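Local atomic coordinates of SusD-like carbohydrate binding protein BF1063 (Bacteroides fragilis NCTC 9343, PDB entry 3I4G), a protein that probably binds carbohydrate at the bacterial outer membrane, as SusD-like proteins do in glycan uptake. Residues N230-N235 and R418-V423. Sequence-based numbering, arbitrary orientation.
Sequences NAINAN and RGRASV
The guanidinium of Arg420 takes the CG2 methyl of Ile232 over one face, 3.5 Å above the plane and displaced toward the NH1 rim, while CB of Asn233 lies in plane at its edge. The side chains of Ile232 and Arg420 cross at about a right angle, and a bend at chi3 (-60°) turns NE out of the line of the aliphatic chain. NH1 donates to Asn233 O over 2.8 Å, meeting a lone pair in the carbonyl plane, although the oxygen sits 20° out of the guanidinium plane. The same group is held by salt bridges from NH1 to Glu250 and from NH2 to Glu447, so two carboxylates would be expected to stabilise its positive charge.

One residue further along, Ala234 O is gripped twice by Ser422: OG approaches on a lone pair at 2.7 Å, and the backbone N from 3.1 Å, tilted from the carbonyl plane. The hydroxyl reaches it because OG stands between the backbone N and carbonyl carbon (chi1 59°), and OG in turn accepts a hydrogen bond from Tyr236 N. Ala234 CB and Ala421 CB meet at 4.2 Å on the exposed side. Within 230-235, Asn233 ND2 donates a hydrogen bond to Asn235 O.

Irregular loops are often joined by side-chain donors to backbone carbonyls; here Arg420 and Ser422 so join the surface loops following helices 214-227 and 414-418 in the SusD fold.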
ATOM      1  N   ASN A 230      -1.116  -1.670 -21.100  1.00  8.52           N
ATOM      2  CA  ASN A 230      -1.119  -2.486 -19.908  1.00  8.78           C
ATOM      3  C   ASN A 230      -2.116  -3.635 -19.981  1.00  9.21           C
ATOM      4  O   ASN A 230      -3.093  -3.612 -20.716  1.00 10.72           O
ATOM      5  CB  ASN A 230      -1.402  -1.571 -18.730  1.00  9.52           C
ATOM      6  CG  ASN A 230      -0.333  -0.511 -18.569  1.00  8.77           C
ATOM      7  OD1 ASN A 230      -0.555   0.675 -18.864  1.00 10.38           O
ATOM      8  ND2 ASN A 230       0.845  -0.931 -18.153  1.00  8.92           N
ATOM      9  N   ALA A 231      -1.824  -4.649 -19.177  1.00  8.95           N
ATOM     10  CA  ALA A 231      -2.626  -5.867 -19.173  1.00  8.32           C
ATOM     11  C   ALA A 231      -2.403  -6.604 -17.892  1.00 10.55           C
ATOM     12  O   ALA A 231      -1.377  -6.466 -17.266  1.00 12.40           O
ATOM     13  CB  ALA A 231      -2.225  -6.768 -20.340  1.00 11.77           C
ATOM     14  N   ILE A 232      -3.380  -7.422 -17.537  1.00  8.98           N
ATOM     15  CA  ILE A 232      -3.299  -8.300 -16.366  1.00  9.35           C
ATOM     16  C   ILE A 232      -2.309  -9.424 -16.614  1.00  9.00           C
ATOM     17  O   ILE A 232      -2.399 -10.141 -17.616  1.00 10.16           O
ATOM     18  CB  ILE A 232      -4.705  -8.832 -16.032  1.00  9.56           C
ATOM     19  CG1 ILE A 232      -5.609  -7.689 -15.571  1.00 10.19           C
ATOM     20  CG2 ILE A 232      -4.642  -9.935 -14.965  1.00 12.72           C
ATOM     21  CD1 ILE A 232      -5.145  -6.936 -14.289  1.00 11.72           C
ATOM     22  N   ASN A 233      -1.337  -9.589 -15.718  1.00  8.49           N
ATOM     23  CA  ASN A 233      -0.331 -10.620 -15.821  1.00  7.83           C
ATOM     24  C   ASN A 233      -0.893 -12.002 -15.470  1.00  9.38           C
ATOM     25  O   ASN A 233      -1.657 -12.118 -14.528  1.00 10.13           O
ATOM     26  CB  ASN A 233       0.815 -10.325 -14.867  1.00  8.49           C
ATOM     27  CG  ASN A 233       2.053 -11.096 -15.172  1.00  9.79           C
ATOM     28  OD1 ASN A 233       2.554 -11.083 -16.298  1.00 10.62           O
ATOM     29  ND2 ASN A 233       2.639 -11.701 -14.132  1.00 11.49           N
ATOM     30  N   ALA A 234      -0.484 -13.065 -16.162  1.00  9.67           N
ATOM     31  CA  ALA A 234      -1.044 -14.386 -15.840  1.00  9.53           C
ATOM     32  C   ALA A 234      -0.759 -14.811 -14.405  1.00 10.02           C
ATOM     33  O   ALA A 234      -1.613 -15.390 -13.739  1.00  9.63           O
ATOM     34  CB  ALA A 234      -0.514 -15.438 -16.809  1.00 10.93           C
ATOM     35  N   ASN A 235       0.450 -14.500 -13.938  1.00  8.54           N
ATOM     36  CA  ASN A 235       0.896 -14.910 -12.621  1.00  9.04           C
ATOM     37  C   ASN A 235       0.813 -13.801 -11.566  1.00  8.96           C
ATOM     38  O   ASN A 235       1.459 -12.767 -11.706  1.00 10.10           O
ATOM     39  CB  ASN A 235       2.320 -15.481 -12.699  1.00  9.09           C
ATOM     40  CG  ASN A 235       2.677 -16.241 -11.440  1.00  9.98           C
ATOM     41  OD1 ASN A 235       2.965 -15.682 -10.398  1.00  8.45           O
ATOM     42  ND2 ASN A 235       2.588 -17.568 -11.522  1.00 16.42           N
ATOM     43  N   ARG A 418     -10.335 -11.136 -11.830  1.00  9.06           N
ATOM     44  CA  ARG A 418     -10.648 -12.477 -11.317  1.00  9.63           C
ATOM     45  C   ARG A 418     -10.227 -13.608 -12.262  1.00 10.32           C
ATOM     46  O   ARG A 418      -9.919 -14.728 -11.834  1.00 10.52           O
ATOM     47  CB  ARG A 418     -12.135 -12.601 -11.021  1.00 10.02           C
ATOM     48  CG  ARG A 418     -12.564 -11.768  -9.823  1.00 11.01           C
ATOM     49  CD  ARG A 418     -14.051 -11.731  -9.614  1.00 10.93           C
ATOM     50  NE  ARG A 418     -14.626 -13.018  -9.253  1.00  9.96           N
ATOM     51  CZ  ARG A 418     -14.662 -13.526  -8.019  1.00 10.29           C
ATOM     52  NH1 ARG A 418     -14.069 -12.914  -6.993  1.00 12.30           N
ATOM     53  NH2 ARG A 418     -15.242 -14.701  -7.836  1.00 13.02           N
ATOM     54  N   GLY A 419     -10.247 -13.312 -13.551  1.00 10.75           N
ATOM     55  CA  GLY A 419      -9.941 -14.271 -14.604  1.00  8.72           C
ATOM     56  C   GLY A 419      -8.482 -14.489 -14.891  1.00 11.19           C
ATOM     57  O   GLY A 419      -8.140 -15.306 -15.726  1.00 10.51           O
ATOM     58  N   ARG A 420      -7.610 -13.771 -14.187  1.00 10.22           N
ATOM     59  CA  ARG A 420      -6.191 -13.968 -14.270  1.00  9.83           C
ATOM     60  C   ARG A 420      -5.915 -15.466 -14.223  1.00  8.98           C
ATOM     61  O   ARG A 420      -6.464 -16.151 -13.358  1.00  8.34           O
ATOM     62  CB  ARG A 420      -5.542 -13.237 -13.063  1.00 11.70           C
ATOM     63  CG  ARG A 420      -4.065 -13.238 -13.059  1.00 12.38           C
ATOM     64  CD  ARG A 420      -3.507 -12.871 -11.711  1.00  9.86           C
ATOM     65  NE  ARG A 420      -3.893 -11.545 -11.239  1.00  9.26           N
ATOM     66  CZ  ARG A 420      -3.256 -10.427 -11.561  1.00  8.06           C
ATOM     67  NH1 ARG A 420      -2.269 -10.413 -12.433  1.00  9.67           N
ATOM     68  NH2 ARG A 420      -3.660  -9.275 -11.040  1.00  8.80           N
ATOM     69  N   ALA A 421      -5.072 -16.015 -15.088  1.00  9.37           N
ATOM     70  CA  ALA A 421      -4.923 -17.486 -15.157  1.00  9.02           C
ATOM     71  C   ALA A 421      -4.571 -18.182 -13.853  1.00  9.51           C
ATOM     72  O   ALA A 421      -5.048 -19.289 -13.574  1.00 10.39           O
ATOM     73  CB  ALA A 421      -3.881 -17.845 -16.218  1.00 10.65           C
ATOM     74  N   SER A 422      -3.723 -17.547 -13.051  1.00  9.72           N
ATOM     75  CA  SER A 422      -3.295 -18.120 -11.778  1.00  8.83           C
ATOM     76  C   SER A 422      -4.349 -17.995 -10.678  1.00  8.77           C
ATOM     77  O   SER A 422      -4.159 -18.518  -9.583  1.00  9.69           O
ATOM     78  CB  SER A 422      -2.002 -17.459 -11.312  1.00  9.53           C
ATOM     79  OG  SER A 422      -2.161 -16.046 -11.163  1.00  9.28           O
ATOM     80  N   VAL A 423      -5.445 -17.284 -10.938  1.00  8.04           N
ATOM     81  CA  VAL A 423      -6.495 -17.074  -9.957  1.00  8.21           C
ATOM     82  C   VAL A 423      -7.770 -17.755 -10.440  1.00  9.86           C
ATOM     83  O   VAL A 423      -8.331 -18.606  -9.730  1.00 11.36           O
ATOM     84  CB  VAL A 423      -6.639 -15.551  -9.693  1.00  9.36           C
ATOM     85  CG1 VAL A 423      -7.847 -15.250  -8.812  1.00 11.68           C
ATOM     86  CG2 VAL A 423      -5.359 -14.974  -9.075  1.00  9.79           C
TER